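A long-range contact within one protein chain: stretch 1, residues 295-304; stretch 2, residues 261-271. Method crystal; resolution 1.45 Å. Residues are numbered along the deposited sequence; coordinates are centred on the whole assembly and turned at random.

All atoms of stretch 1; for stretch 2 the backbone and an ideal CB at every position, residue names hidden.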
ATOM      1  N   LEU A 295      10.757  32.775  -7.695  1.00 15.26           N
ATOM      2  CA  LEU A 295      12.069  32.203  -7.568  1.00 14.92           C
ATOM      3  C   LEU A 295      12.929  32.752  -8.709  1.00 15.83           C
ATOM      4  O   LEU A 295      12.663  32.527  -9.873  1.00 16.40           O
ATOM      5  CB  LEU A 295      12.001  30.684  -7.643  1.00 14.95           C
ATOM      6  CG  LEU A 295      13.220  29.790  -7.484  1.00 17.52           C
ATOM      7  CD1 LEU A 295      13.927  30.030  -6.177  1.00 20.24           C
ATOM      8  CD2 LEU A 295      12.846  28.284  -7.616  1.00 18.12           C
ATOM      9  N   LYS A 296      13.992  33.464  -8.344  1.00 15.14           N
ATOM     10  CA  LYS A 296      14.896  34.066  -9.310  1.00 15.49           C
ATOM     11  C   LYS A 296      16.229  33.360  -9.292  1.00 15.55           C
ATOM     12  O   LYS A 296      16.971  33.474  -8.327  1.00 16.16           O
ATOM     13  CB  LYS A 296      15.109  35.520  -8.912  1.00 17.37           C
ATOM     14  CG  LYS A 296      16.023  36.310  -9.813  1.00 22.79           C
ATOM     15  CD  LYS A 296      16.058  37.787  -9.314  1.00 29.88           C
ATOM     16  CE  LYS A 296      15.164  38.721 -10.129  1.00 35.87           C
ATOM     17  NZ  LYS A 296      14.232  39.555  -9.280  1.00 41.88           N
ATOM     18  N   ASN A 297      16.521  32.622 -10.350  1.00 14.27           N
ATOM     19  CA  ASN A 297      17.802  31.995 -10.530  1.00 14.64           C
ATOM     20  C   ASN A 297      18.736  32.985 -11.203  1.00 15.94           C
ATOM     21  O   ASN A 297      18.343  33.647 -12.143  1.00 17.38           O
ATOM     22  CB  ASN A 297      17.676  30.783 -11.430  1.00 14.28           C
ATOM     23  CG  ASN A 297      16.893  29.661 -10.794  1.00 13.65           C
ATOM     24  OD1 ASN A 297      15.700  29.385 -11.164  1.00 17.78           O
ATOM     25  ND2 ASN A 297      17.503  29.021  -9.849  1.00 11.33           N
ATOM     26  N   LYS A 298      19.974  33.021 -10.736  1.00 15.94           N
ATOM     27  CA  LYS A 298      21.040  33.770 -11.417  1.00 18.16           C
ATOM     28  C   LYS A 298      22.006  32.801 -12.083  1.00 17.84           C
ATOM     29  O   LYS A 298      22.205  31.645 -11.639  1.00 17.08           O
ATOM     30  CB  LYS A 298      21.776  34.654 -10.417  1.00 20.05           C
ATOM     31  CG  LYS A 298      20.903  35.648  -9.678  1.00 24.50           C
ATOM     32  CD  LYS A 298      20.221  36.654 -10.593  1.00 31.11           C
ATOM     33  CE  LYS A 298      21.109  37.863 -10.876  1.00 35.66           C
ATOM     34  NZ  LYS A 298      20.394  38.801 -11.837  1.00 40.53           N
ATOM     35  N   ASP A 299      22.619  33.258 -13.171  1.00 17.55           N
ATOM     36  CA  ASP A 299      23.721  32.554 -13.797  1.00 18.94           C
ATOM     37  C   ASP A 299      23.370  31.115 -14.166  1.00 18.32           C
ATOM     38  O   ASP A 299      22.449  30.898 -14.987  1.00 19.41           O
ATOM     39  CB  ASP A 299      24.956  32.686 -12.904  1.00 18.94           C
ATOM     40  CG  ASP A 299      25.358  34.124 -12.713  1.00 23.31           C
ATOM     41  OD1 ASP A 299      25.471  34.822 -13.742  1.00 26.71           O
ATOM     42  OD2 ASP A 299      25.596  34.657 -11.598  1.00 26.69           O
ATOM     43  N   ALA A 300      24.029  30.130 -13.568  1.00 17.20           N
ATOM     44  CA  ALA A 300      23.820  28.733 -13.944  1.00 17.08           C
ATOM     45  C   ALA A 300      22.742  28.004 -13.113  1.00 15.87           C
ATOM     46  O   ALA A 300      22.472  26.831 -13.312  1.00 16.74           O
ATOM     47  CB  ALA A 300      25.125  27.971 -13.874  1.00 17.39           C
ATOM     48  N   SER A 301      22.175  28.692 -12.148  1.00 15.03           N
ATOM     49  CA  SER A 301      21.161  28.091 -11.278  1.00 13.54           C
ATOM     50  C   SER A 301      19.888  27.760 -12.046  1.00 13.44           C
ATOM     51  O   SER A 301      19.451  28.533 -12.899  1.00 14.66           O
ATOM     52  CB  SER A 301      20.877  29.027 -10.104  1.00 13.60           C
ATOM     53  OG  SER A 301      19.993  28.443  -9.160  1.00 13.72           O
ATOM     54  N   THR A 302      19.320  26.610 -11.717  1.00 13.69           N
ATOM     55  CA  THR A 302      18.166  26.030 -12.407  1.00 14.38           C
ATOM     56  C   THR A 302      17.072  25.545 -11.447  1.00 14.65           C
ATOM     57  O   THR A 302      16.297  24.650 -11.803  1.00 14.41           O
ATOM     58  CB  THR A 302      18.573  24.813 -13.278  1.00 15.55           C
ATOM     59  OG1 THR A 302      19.268  23.861 -12.477  1.00 16.39           O
ATOM     60  CG2 THR A 302      19.506  25.210 -14.411  1.00 16.82           C
ATOM     61  N   LEU A 303      17.030  26.092 -10.240  1.00 13.20           N
ATOM     62  CA  LEU A 303      16.061  25.660  -9.243  1.00 13.36           C
ATOM     63  C   LEU A 303      14.633  25.975  -9.638  1.00 13.55           C
ATOM     64  O   LEU A 303      14.335  27.024 -10.186  1.00 13.00           O
ATOM     65  CB  LEU A 303      16.364  26.264  -7.879  1.00 13.82           C
ATOM     66  CG  LEU A 303      17.721  25.904  -7.274  1.00 13.52           C
ATOM     67  CD1 LEU A 303      17.856  26.633  -5.953  1.00 14.56           C
ATOM     68  CD2 LEU A 303      17.918  24.383  -7.092  1.00 15.92           C
ATOM     69  N   GLY A 304      13.752  25.059  -9.297  1.00 12.66           N
ATOM     70  CA  GLY A 304      12.337  25.244  -9.526  1.00 12.74           C
ATOM     71  C   GLY A 304      11.505  25.112  -8.267  1.00 12.31           C
ATOM     72  O   GLY A 304      11.870  24.405  -7.302  1.00 13.34           O
ATOM     73  N   UNK A 261      17.646  32.557   0.239  1.00 13.66           N
ATOM     74  CA  UNK A 261      18.752  32.652  -0.686  1.00 14.30           C
ATOM     75  C   UNK A 261      19.533  31.328  -0.652  1.00 13.57           C
ATOM     76  O   UNK A 261      19.854  30.822   0.433  1.00 13.72           O
ATOM     77  CB  UNK A 261      19.651  33.840  -0.340  1.00 14.30           C
ATOM     78  N   UNK A 262      19.892  30.820  -1.831  1.00 13.17           N
ATOM     79  CA  UNK A 262      20.662  29.599  -1.998  1.00 13.65           C
ATOM     80  C   UNK A 262      21.906  29.922  -2.812  1.00 14.38           C
ATOM     81  O   UNK A 262      21.826  30.253  -3.998  1.00 16.02           O
ATOM     82  CB  UNK A 262      19.830  28.505  -2.671  1.00 13.65           C
ATOM     83  N   UNK A 263      23.037  29.834  -2.136  1.00 14.40           N
ATOM     84  CA  UNK A 263      24.336  30.124  -2.709  1.00 15.34           C
ATOM     85  C   UNK A 263      25.038  28.822  -3.037  1.00 14.17           C
ATOM     86  O   UNK A 263      25.583  28.149  -2.168  1.00 13.22           O
ATOM     87  CB  UNK A 263      25.180  30.974  -1.758  1.00 15.34           C
ATOM     88  N   UNK A 264      24.975  28.464  -4.315  1.00 14.05           N
ATOM     89  CA  UNK A 264      25.392  27.179  -4.829  1.00 14.46           C
ATOM     90  C   UNK A 264      26.817  27.289  -5.339  1.00 14.68           C
ATOM     91  O   UNK A 264      27.045  27.656  -6.478  1.00 15.14           O
ATOM     92  CB  UNK A 264      24.449  26.695  -5.933  1.00 14.46           C
ATOM     93  N   UNK A 265      27.772  26.978  -4.474  1.00 14.75           N
ATOM     94  CA  UNK A 265      29.193  27.251  -4.775  1.00 16.15           C
ATOM     95  C   UNK A 265      29.734  26.471  -5.930  1.00 16.29           C
ATOM     96  O   UNK A 265      30.625  26.951  -6.636  1.00 17.99           O
ATOM     97  CB  UNK A 265      30.058  26.956  -3.548  1.00 16.15           C
ATOM     98  N   UNK A 266      29.222  25.273  -6.163  1.00 16.31           N
ATOM     99  CA  UNK A 266      29.788  24.441  -7.190  1.00 17.69           C
ATOM    100  C   UNK A 266      29.508  24.976  -8.584  1.00 18.19           C
ATOM    101  O   UNK A 266      30.223  24.607  -9.515  1.00 20.93           O
ATOM    102  CB  UNK A 266      29.251  23.015  -7.057  1.00 17.69           C
ATOM    103  N   UNK A 267      28.476  25.799  -8.745  1.00 17.94           N
ATOM    104  CA  UNK A 267      28.161  26.424 -10.019  1.00 16.93           C
ATOM    105  C   UNK A 267      28.281  27.959  -9.950  1.00 17.07           C
ATOM    106  O   UNK A 267      27.825  28.660 -10.858  1.00 18.32           O
ATOM    107  CB  UNK A 267      26.750  26.025 -10.455  1.00 16.93           C
ATOM    108  N   UNK A 268      28.879  28.471  -8.876  1.00 18.19           N
ATOM    109  CA  UNK A 268      29.044  29.914  -8.616  1.00 18.78           C
ATOM    110  C   UNK A 268      27.762  30.685  -8.929  1.00 17.64           C
ATOM    111  O   UNK A 268      27.798  31.682  -9.623  1.00 19.71           O
ATOM    112  CB  UNK A 268      30.201  30.476  -9.444  1.00 18.78           C
ATOM    113  N   UNK A 269      26.626  30.217  -8.412  1.00 16.31           N
ATOM    114  CA  UNK A 269      25.355  30.828  -8.724  1.00 16.10           C
ATOM    115  C   UNK A 269      24.449  30.890  -7.512  1.00 15.84           C
ATOM    116  O   UNK A 269      24.400  29.957  -6.721  1.00 16.91           O
ATOM    117  CB  UNK A 269      24.666  30.064  -9.856  1.00 16.10           C
ATOM    118  N   UNK A 270      23.681  31.954  -7.440  1.00 16.29           N
ATOM    119  CA  UNK A 270      22.710  32.168  -6.398  1.00 15.89           C
ATOM    120  C   UNK A 270      21.292  32.082  -6.953  1.00 15.92           C
ATOM    121  O   UNK A 270      21.050  32.341  -8.137  1.00 16.00           O
ATOM    122  CB  UNK A 270      22.944  33.522  -5.726  1.00 15.89           C
ATOM    123  N   UNK A 271      20.359  31.702  -6.086  1.00 15.12           N
ATOM    124  CA  UNK A 271      18.927  31.802  -6.372  1.00 14.51           C
ATOM    125  C   UNK A 271      18.290  32.488  -5.168  1.00 14.41           C
ATOM    126  O   UNK A 271      18.727  32.264  -4.032  1.00 14.77           O
ATOM    127  CB  UNK A 271      18.299  30.433  -6.639  1.00 14.51           C
TER

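Stretch 2 is a hairpin: strands 261-264 and 269-271 pair through their backbones, and the second runs antiparallel to strand 295-297.

Position 261 has nothing of stretch 1 within reach of its CB. The residue is L261, which makes no contact here.

Position 262 points toward stretch 1. Its ideal CB lies 4.3 Å from L303 CD1, so an apolar or aromatic side chain would suit. The residue is Y262. Its CD2 lies 4.2 Å from L303 CD1, with the methyl oblique to the ring.

Position 263 is out of reach, and many residues would serve. It is D263, which makes no contact with stretch 1.

Position 264 points toward stretch 1, but its ideal CB has no atom of that stretch within 5.5 Å. A long side chain could cross the gap. The S301 hydroxyl and the L303 methyls lie ahead, so a polar end or a long apolar chain could fit. The residue is Q264. S301 OG donates a hydrogen bond to Q264 OE1 at 2.9 Å. Water 1 accepts from both Q264 NE2 and T302 N, making a second, indirect link.

Positions 265 and 266 are out of reach and leave the choice open. They are K265, whose NZ forms a 2.8 Å salt bridge with D263 OD2, and A266.

Position 267 points toward A300, whose CB is 4.3 Å from the ideal CB. A medium apolar side chain would fit. The residue is I267. Its CB lies 4.2 Å from A300 CB, and its CD1 reaches to 3.9 Å from S301 CA.

Position 268 has positive phi and psi (44/50), which favours glycine, asparagine or aspartate. Its CB points sideways. The residue is D268.

Position 269 faces the turn from K298 to S301. The ideal CB is 3.4 Å from K298 O and 3.8 Å from A300 N, so there is little room. A300 N offers a donor, so a small side chain with an acceptor suits. The residue is S269. Its OG accepts from A300 N at 2.9 Å and donates to I267 O at 2.7 Å.

Position 270 points sideways, with K298 CG 4.9 Å from the ideal CB, so many side chains would suit, among them a long polar one. The residue is K270, whose end leads away. Its backbone O accepts from K298 N at 2.9 Å. Water 2 joins K270 N to D299 OD2.

Position 271 pairs with N297. Its ideal CB is 3.6 Å from S301 OG and 3.7 Å from K296 O, so a small residue suits. The residue is A271. Its CB meets L303 CD1 at 3.9 Å, and its CA makes a CA-H...O contact with K296 O at 3.2 Å.

Stretch 2 (261-271) LYDQKAIDSKA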
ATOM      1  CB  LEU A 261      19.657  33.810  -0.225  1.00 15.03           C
ATOM      2  CG  LEU A 261      20.920  34.104  -1.049  1.00 20.25           C
ATOM      3  CD1 LEU A 261      22.024  33.210  -0.813  1.00 26.20           C
ATOM      4  CD2 LEU A 261      20.698  34.226  -2.490  1.00 24.99           C
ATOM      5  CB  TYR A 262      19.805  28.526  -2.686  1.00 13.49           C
ATOM      6  CG  TYR A 262      18.483  28.371  -1.998  1.00 12.94           C
ATOM      7  CD1 TYR A 262      18.408  27.753  -0.775  1.00 13.42           C
ATOM      8  CD2 TYR A 262      17.322  28.922  -2.532  1.00 13.41           C
ATOM      9  CE1 TYR A 262      17.210  27.628  -0.096  1.00 14.75           C
ATOM     10  CE2 TYR A 262      16.102  28.795  -1.870  1.00 13.54           C
ATOM     11  CZ  TYR A 262      16.052  28.131  -0.659  1.00 15.23           C
ATOM     12  OH  TYR A 262      14.874  28.023   0.030  1.00 18.17           O
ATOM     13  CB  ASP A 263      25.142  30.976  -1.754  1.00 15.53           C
ATOM     14  CG  ASP A 263      26.419  31.485  -2.365  1.00 20.42           C
ATOM     15  OD1 ASP A 263      26.694  31.210  -3.562  1.00 22.85           O
ATOM     16  OD2 ASP A 263      27.196  32.183  -1.700  1.00 26.46           O
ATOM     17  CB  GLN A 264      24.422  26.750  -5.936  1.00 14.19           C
ATOM     18  CG  GLN A 264      23.014  26.623  -5.415  1.00 15.44           C
ATOM     19  CD  GLN A 264      21.964  26.857  -6.489  1.00 14.29           C
ATOM     20  OE1 GLN A 264      21.441  28.004  -6.667  1.00 18.13           O
ATOM     21  NE2 GLN A 264      21.648  25.797  -7.215  1.00 12.01           N
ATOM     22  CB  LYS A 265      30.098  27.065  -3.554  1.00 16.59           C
ATOM     23  CG  LYS A 265      29.682  27.894  -2.391  1.00 17.91           C
ATOM     24  CD  LYS A 265      29.806  29.376  -2.660  1.00 20.72           C
ATOM     25  CE  LYS A 265      29.872  30.186  -1.391  1.00 24.56           C
ATOM     26  NZ  LYS A 265      29.944  31.649  -1.674  1.00 25.60           N
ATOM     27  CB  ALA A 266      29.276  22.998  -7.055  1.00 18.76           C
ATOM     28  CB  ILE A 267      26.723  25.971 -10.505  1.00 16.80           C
ATOM     29  CG1 ILE A 267      25.681  26.259  -9.428  1.00 14.90           C
ATOM     30  CG2 ILE A 267      26.763  24.497 -10.835  1.00 18.81           C
ATOM     31  CD1 ILE A 267      24.278  26.255  -9.913  1.00 15.68           C
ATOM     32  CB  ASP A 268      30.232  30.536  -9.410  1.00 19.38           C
ATOM     33  CG  ASP A 268      30.419  32.079  -9.110  1.00 25.11           C
ATOM     34  OD1 ASP A 268      30.807  32.860 -10.040  1.00 30.08           O
ATOM     35  OD2 ASP A 268      30.188  32.611  -7.977  1.00 28.82           O
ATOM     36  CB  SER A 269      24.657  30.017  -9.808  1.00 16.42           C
ATOM     37  OG  SER A 269      25.445  29.958 -10.988  1.00 17.10           O
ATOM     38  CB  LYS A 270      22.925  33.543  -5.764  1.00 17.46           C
ATOM     39  CG  LYS A 270      24.227  33.658  -5.002  1.00 20.26           C
ATOM     40  CD  LYS A 270      24.417  35.035  -4.435  1.00 24.27           C
ATOM     41  CE  LYS A 270      25.753  35.111  -3.726  1.00 28.85           C
ATOM     42  NZ  LYS A 270      25.974  36.499  -3.255  1.00 33.18           N
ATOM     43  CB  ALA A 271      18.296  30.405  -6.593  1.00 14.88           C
TER
HETATM   44  O   HOH W   1      20.626  25.041  -9.686  1.00 14.83           O
HETATM   45  O   HOH W   2      24.920  34.260  -8.887  1.00 23.26           O
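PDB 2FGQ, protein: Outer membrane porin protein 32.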